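Local atomic coordinates of tylactone synthase starter module and modules 1 & 2 (PDB entry 2Z5L), a protein that acts as the first ketoreductase of the tylosin polyketide synthase, probably using NADPH to reduce a keto group of the growing chain and set its chirality. Residues C50-P55 / G65-L70; E61-L66 / V110-L115; V262-G267 / A338-A343. All blocks are in the same frame, centred on the assembly; numbering follows the deposited sequence.

Contact 1: C50-P55 / G65-L70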
# COMPACT_ATOMS: atom_id res chain seq x y z
N CYS A 50 -7.75 3.87 28.37
CA CYS A 50 -7.15 4.28 27.12
C CYS A 50 -6.02 5.26 27.34
O CYS A 50 -5.99 6.02 28.31
CB CYS A 50 -8.17 4.95 26.22
SG CYS A 50 -9.62 3.99 25.84
N LEU A 51 -5.09 5.24 26.39
CA LEU A 51 -3.95 6.15 26.40
C LEU A 51 -3.96 6.85 25.05
O LEU A 51 -3.69 6.23 24.02
CB LEU A 51 -2.65 5.36 26.56
CG LEU A 51 -1.36 6.17 26.70
CD1 LEU A 51 -1.29 6.85 28.06
CD2 LEU A 51 -0.16 5.22 26.55
N LEU A 52 -4.29 8.14 25.04
CA LEU A 52 -4.29 8.89 23.79
C LEU A 52 -2.89 9.43 23.55
O LEU A 52 -2.41 10.25 24.32
CB LEU A 52 -5.25 10.07 23.86
CG LEU A 52 -6.68 9.78 24.28
CD1 LEU A 52 -7.46 11.08 24.28
CD2 LEU A 52 -7.32 8.76 23.35
N VAL A 53 -2.26 8.96 22.47
CA VAL A 53 -0.91 9.39 22.09
C VAL A 53 -1.06 10.39 20.95
O VAL A 53 -1.69 10.10 19.94
CB VAL A 53 -0.06 8.22 21.57
CG1 VAL A 53 1.35 8.69 21.29
CG2 VAL A 53 -0.06 7.08 22.59
N ALA A 54 -0.49 11.58 21.12
CA ALA A 54 -0.59 12.60 20.09
C ALA A 54 0.64 13.49 19.99
O ALA A 54 1.38 13.63 20.97
CB ALA A 54 -1.81 13.46 20.36
N PRO A 55 0.87 14.10 18.81
CA PRO A 55 2.02 14.99 18.59
C PRO A 55 1.91 16.21 19.49
O PRO A 55 0.82 16.56 19.92
CB PRO A 55 1.89 15.37 17.12
CG PRO A 55 1.16 14.24 16.53
CD PRO A 55 0.12 13.92 17.57
N GLY A 65 -12.08 16.23 23.06
CA GLY A 65 -13.25 15.60 22.49
C GLY A 65 -13.22 14.09 22.65
O GLY A 65 -14.21 13.50 23.07
N LEU A 66 -12.09 13.46 22.33
CA LEU A 66 -11.96 12.00 22.45
C LEU A 66 -12.07 11.51 23.88
O LEU A 66 -12.72 10.50 24.15
CB LEU A 66 -10.63 11.52 21.86
CG LEU A 66 -10.48 11.40 20.34
CD1 LEU A 66 -9.07 10.95 20.00
CD2 LEU A 66 -11.50 10.39 19.80
N THR A 67 -11.42 12.21 24.80
CA THR A 67 -11.45 11.85 26.21
C THR A 67 -12.89 11.70 26.69
O THR A 67 -13.24 10.72 27.34
CB THR A 67 -10.73 12.92 27.06
OG1 THR A 67 -11.08 14.22 26.58
CG2 THR A 67 -9.22 12.75 26.99
N THR A 68 -13.72 12.68 26.35
CA THR A 68 -15.13 12.68 26.74
C THR A 68 -15.88 11.47 26.18
O THR A 68 -16.49 10.70 26.93
CB THR A 68 -15.83 13.96 26.24
OG1 THR A 68 -15.08 15.11 26.65
CG2 THR A 68 -17.24 14.05 26.82
N VAL A 69 -15.83 11.32 24.87
CA VAL A 69 -16.51 10.22 24.19
C VAL A 69 -16.08 8.86 24.75
O VAL A 69 -16.92 8.00 25.03
CB VAL A 69 -16.24 10.25 22.68
CG1 VAL A 69 -17.03 9.15 21.99
CG2 VAL A 69 -16.61 11.61 22.11
N LEU A 70 -14.77 8.67 24.92
CA LEU A 70 -14.24 7.42 25.44
C LEU A 70 -14.65 7.15 26.89
O LEU A 70 -15.07 6.03 27.22
CB LEU A 70 -12.70 7.42 25.33
CG LEU A 70 -12.11 7.39 23.92
CD1 LEU A 70 -10.60 7.53 23.98
CD2 LEU A 70 -12.51 6.10 23.23
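In a beta-alpha-beta unit of the protein's N-terminal half, Leu52 of strand 49-54 meets Leu66, Thr67 and Leu70 of the helix that follows it, helix 60-71. The two methyls of Leu52 do separate work. CD1 of Leu52 comes to 3.6 Å from CG2 of Thr67, the two side chains lying roughly perpendicular, and it is also 4.0 Å from Leu66 CB. The other branch turns toward the next turn of the helix: Leu52 CD2 packs 3.6 Å from Leu70 CD1, and the two leucines run alongside in opposite senses. That same Leu70 methyl has a second neighbour, Cys50, whose SG stands 4.1 Å from Leu70 CD1.

Strand and helix run nearly antiparallel, at 164° with their axes 10.2 Å apart, as expected where a Rossmann-type helix folds back over the sheet. Cys50 and Leu52, two residues apart on the strand, face the helix, while Leu51 between them turns to the other side of the sheet and packs on helix 88-99.

With chi1 at 41°, Thr67 turns its CG2 methyl to Leu52, while its OG1 is hydrogen-bonded within the helix to the carbonyl oxygens of Leu63 and Asp64. No hydrogen bond joins strand to helix across this contact, which rests on apolar packing. Helix 214-224 packs on the same helix 60-71, touching Leu66, Val69 and Leu70.

Contact 2: E61-L66 / V110-L115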
# COMPACT_ATOMS: atom_id res chain seq x y z
N GLU A 61 -8.70 20.62 21.26
CA GLU A 61 -10.07 20.16 21.03
C GLU A 61 -10.19 18.65 20.89
O GLU A 61 -10.84 17.99 21.69
CB GLU A 61 -10.65 20.83 19.78
CG GLU A 61 -11.58 22.00 20.07
CD GLU A 61 -10.96 23.01 21.02
OE1 GLU A 61 -9.90 23.57 20.68
OE2 GLU A 61 -11.54 23.23 22.11
N LEU A 62 -9.56 18.12 19.84
CA LEU A 62 -9.59 16.69 19.56
C LEU A 62 -9.34 15.86 20.82
O LEU A 62 -10.16 15.01 21.19
CB LEU A 62 -8.55 16.35 18.48
CG LEU A 62 -8.82 15.16 17.55
CD1 LEU A 62 -9.15 13.93 18.38
CD2 LEU A 62 -9.95 15.49 16.60
N LEU A 63 -8.22 16.09 21.48
CA LEU A 63 -7.89 15.35 22.69
C LEU A 63 -8.99 15.46 23.74
O LEU A 63 -9.34 14.47 24.39
CB LEU A 63 -6.56 15.84 23.28
CG LEU A 63 -5.33 15.26 22.56
CD1 LEU A 63 -4.10 16.02 22.97
CD2 LEU A 63 -5.21 13.78 22.88
N ASP A 64 -9.52 16.66 23.90
CA ASP A 64 -10.60 16.91 24.86
C ASP A 64 -11.88 16.23 24.38
O ASP A 64 -12.67 15.73 25.18
CB ASP A 64 -10.83 18.42 25.03
CG ASP A 64 -9.96 19.02 26.13
OD1 ASP A 64 -8.72 19.11 25.96
OD2 ASP A 64 -10.52 19.41 27.18
N GLY A 65 -12.08 16.23 23.06
CA GLY A 65 -13.25 15.60 22.49
C GLY A 65 -13.22 14.09 22.65
O GLY A 65 -14.21 13.50 23.07
N LEU A 66 -12.09 13.46 22.33
CA LEU A 66 -11.96 12.00 22.45
C LEU A 66 -12.07 11.51 23.88
O LEU A 66 -12.72 10.50 24.15
CB LEU A 66 -10.63 11.52 21.86
CG LEU A 66 -10.48 11.40 20.34
CD1 LEU A 66 -9.07 10.95 20.00
CD2 LEU A 66 -11.50 10.39 19.80
N VAL A 110 -4.51 4.58 21.80
CA VAL A 110 -5.16 5.29 20.70
C VAL A 110 -4.18 6.33 20.18
O VAL A 110 -3.95 7.35 20.83
CB VAL A 110 -6.45 6.00 21.18
CG1 VAL A 110 -7.19 6.61 19.99
CG2 VAL A 110 -7.35 5.00 21.90
N SER A 111 -3.60 6.07 19.01
CA SER A 111 -2.61 6.95 18.41
C SER A 111 -3.19 8.00 17.46
O SER A 111 -3.93 7.67 16.53
CB SER A 111 -1.57 6.13 17.65
OG SER A 111 -0.69 6.96 16.92
N LEU A 112 -2.83 9.25 17.70
CA LEU A 112 -3.26 10.34 16.85
C LEU A 112 -2.09 10.79 15.98
O LEU A 112 -2.19 11.78 15.25
CB LEU A 112 -3.76 11.51 17.71
CG LEU A 112 -5.03 11.20 18.53
CD1 LEU A 112 -5.42 12.40 19.39
CD2 LEU A 112 -6.17 10.83 17.58
N LEU A 113 -0.98 10.06 16.03
CA LEU A 113 0.19 10.44 15.24
C LEU A 113 -0.12 10.47 13.75
O LEU A 113 0.45 11.27 13.01
CB LEU A 113 1.34 9.47 15.49
CG LEU A 113 1.85 9.36 16.93
CD1 LEU A 113 2.89 8.28 16.99
CD2 LEU A 113 2.42 10.71 17.42
N GLY A 114 -1.05 9.62 13.32
CA GLY A 114 -1.40 9.57 11.91
C GLY A 114 -2.19 10.75 11.37
O GLY A 114 -2.43 10.84 10.17
N LEU A 115 -2.61 11.66 12.25
CA LEU A 115 -3.37 12.82 11.79
C LEU A 115 -2.46 13.87 11.17
O LEU A 115 -2.92 14.87 10.60
CB LEU A 115 -4.18 13.43 12.95
CG LEU A 115 -5.29 12.51 13.49
CD1 LEU A 115 -6.04 13.19 14.63
CD2 LEU A 115 -6.25 12.16 12.38
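Leu112, in segment 110-115, turns its two methyls to the face of helix 60-71 formed by Leu62, Leu63 and Leu66. The close packing lies around Leu66 and Leu63. Leu66 and Leu112 reach toward each other tip to tip, Leu66 CD1 standing 3.8 Å from Leu112 CD2 and 4.0 Å from Leu112 CD1. Leu63 comes in from another side of the same tip and crosses Leu112 obliquely, with Leu63 CD2 also 3.8 Å from Leu112 CD1. Leu145 of strand 140-147 touches both Leu66 and Leu112, the two buried members; Leu62, Leu63 and Leu115 are partly exposed.

The helix packs over strand 107-111 of the N-terminal Rossmann-like part and over the turn that follows. Ser111 forms an ST turn, its OG accepting a hydrogen bond from Leu113 N over 3.2 Å. A backbone bond from Leu115 N to Leu112 O carries the turn on. Within this turn the neighbouring leucines face different ways: Leu112 faces helix 60-71, while Leu113 is buried against Thr124, Ser125 and Leu128 of helix 119-135.

Toward the N-terminal end of the helix the fit slackens. Leu62, with CG opposite its own backbone N (chi1 -151°), brings CD1 to 4.2 Å from Leu112 CD1. The pair beyond it, Leu62 CG and Leu115 CD1, is 4.5 Å apart, and on this side Leu115 also touches Arg147 of strand 140-147.

Contact 3: V262-G267 / A338-A343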
# COMPACT_ATOMS: atom_id res chain seq x y z
N VAL A 262 7.35 4.85 -25.09
CA VAL A 262 6.94 4.21 -23.85
C VAL A 262 8.12 4.21 -22.88
O VAL A 262 9.21 3.73 -23.19
CB VAL A 262 6.45 2.76 -24.09
CG1 VAL A 262 6.00 2.14 -22.78
CG2 VAL A 262 5.30 2.75 -25.09
N LEU A 263 7.90 4.81 -21.71
CA LEU A 263 8.92 4.89 -20.68
C LEU A 263 8.67 3.76 -19.69
O LEU A 263 7.56 3.63 -19.16
CB LEU A 263 8.83 6.22 -19.93
CG LEU A 263 9.75 6.40 -18.73
CD1 LEU A 263 11.22 6.23 -19.17
CD2 LEU A 263 9.55 7.80 -18.14
N ILE A 264 9.71 2.97 -19.43
CA ILE A 264 9.60 1.85 -18.49
C ILE A 264 10.70 1.88 -17.44
O ILE A 264 11.88 1.67 -17.76
CB ILE A 264 9.71 0.48 -19.22
CG1 ILE A 264 8.49 0.26 -20.11
CG2 ILE A 264 9.84 -0.64 -18.19
CD1 ILE A 264 8.70 -0.86 -21.13
N THR A 265 10.34 2.13 -16.18
CA THR A 265 11.38 2.13 -15.15
C THR A 265 11.59 0.67 -14.71
O THR A 265 10.73 -0.18 -14.93
CB THR A 265 11.05 3.05 -13.95
OG1 THR A 265 10.00 2.49 -13.16
CG2 THR A 265 10.60 4.44 -14.45
N GLY A 266 12.76 0.39 -14.13
CA GLY A 266 13.06 -0.97 -13.73
C GLY A 266 12.97 -1.86 -14.95
O GLY A 266 12.51 -3.00 -14.89
N GLY A 267 13.41 -1.34 -16.09
CA GLY A 267 13.35 -2.11 -17.33
C GLY A 267 14.33 -3.28 -17.43
O GLY A 267 14.20 -4.10 -18.34
N ALA A 338 3.21 6.96 -22.73
CA ALA A 338 2.87 5.98 -21.70
C ALA A 338 4.08 5.75 -20.79
O ALA A 338 5.22 5.65 -21.26
CB ALA A 338 2.43 4.68 -22.35
N VAL A 339 3.82 5.66 -19.48
CA VAL A 339 4.86 5.42 -18.48
C VAL A 339 4.51 4.16 -17.69
O VAL A 339 3.37 3.98 -17.27
CB VAL A 339 4.98 6.60 -17.48
CG1 VAL A 339 6.02 6.28 -16.41
CG2 VAL A 339 5.37 7.86 -18.22
N PHE A 340 5.49 3.28 -17.51
CA PHE A 340 5.29 2.04 -16.74
C PHE A 340 6.36 2.00 -15.64
O PHE A 340 7.55 1.89 -15.91
CB PHE A 340 5.42 0.82 -17.65
CG PHE A 340 4.28 0.66 -18.62
CD1 PHE A 340 3.15 -0.08 -18.30
CD2 PHE A 340 4.33 1.24 -19.88
CE1 PHE A 340 2.11 -0.25 -19.21
CE2 PHE A 340 3.30 1.09 -20.80
CZ PHE A 340 2.18 0.34 -20.47
N HIS A 341 5.92 2.09 -14.39
CA HIS A 341 6.84 2.10 -13.25
C HIS A 341 6.95 0.72 -12.61
O HIS A 341 6.10 0.34 -11.81
CB HIS A 341 6.35 3.11 -12.21
CG HIS A 341 7.32 3.36 -11.10
ND1 HIS A 341 8.64 3.68 -11.32
CD2 HIS A 341 7.15 3.34 -9.76
CE1 HIS A 341 9.25 3.85 -10.16
NE2 HIS A 341 8.37 3.65 -9.20
N THR A 342 8.00 -0.03 -12.95
CA THR A 342 8.17 -1.35 -12.36
C THR A 342 9.32 -1.34 -11.34
O THR A 342 9.55 -2.33 -10.66
CB THR A 342 8.41 -2.47 -13.42
OG1 THR A 342 9.80 -2.59 -13.70
CG2 THR A 342 7.73 -2.16 -14.76
N ALA A 343 10.03 -0.21 -11.23
CA ALA A 343 11.16 -0.12 -10.29
C ALA A 343 10.79 -0.36 -8.83
O ALA A 343 9.70 -0.01 -8.37
CB ALA A 343 11.87 1.22 -10.42
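The hydroxyl of Thr265 and the imidazole of His341 meet across strands 261-265 and 338-341, adjacent and parallel in the Rossmann fold of the ketoreductase domain, with Thr265 OG1 hydrogen-bonded to His341 ND1 at 2.6 Å. The hydroxyl also receives weak bonds from the backbone N of Thr342 and of Ala343, while the Thr265 CG2 methyl lies in the plane of the imidazole, at its edge. Beside this group, Thr342 OG1 donates to Thr265 O at 2.9 Å.

Backbone bonds hold the strands in register behind these side chains: Leu263 N to Ala338 O (2.8 Å), Phe340 N to Leu263 O (2.7 Å) and Thr265 N to Phe340 O (2.8 Å). On the sheet face of Val262, Ile264 and Phe340, the phenyl ring turns its edge to Val262, and helix 270-281 covers the group through Leu275 and Leu279. On the other face, Leu263 and Val339 lie side by side.

Further out, His341 NE2 is hydrogen-bonded to Lys366 O, so both ring nitrogens have a partner, which limits rotation of the ring. Gly266, with positive phi (58°), turns the chain into Gly267, first glycine of a GxGxxG-like sequence consistent with a dinucleotide-binding loop. At this turn Ala343 CB lies 3.9 Å from Gly266 N.

Overall arrangement
Contacts 1 and 2 are two sides of one apolar core. Their centres are 5 Å apart, both use helix 60-71 and share Leu66, and strands 49-54 and 107-111 are neighbours joined by probable hydrogen bonds such as Val53 O to Leu112 N (2.7 Å). Contact 3 lies across the chain's centre, 45 Å from contact 1 and 40 Å from contact 2 between centres; its nearest atoms are about 23 Å from those of contact 2. This separation fits the two halves of such ketoreductases, an N-terminal structural Rossmann-like subdomain and a catalytic one. Contact 3 alone adjoins the glycine-rich turn that, as in related reductases, probably meets the pyrophosphate of NADPH.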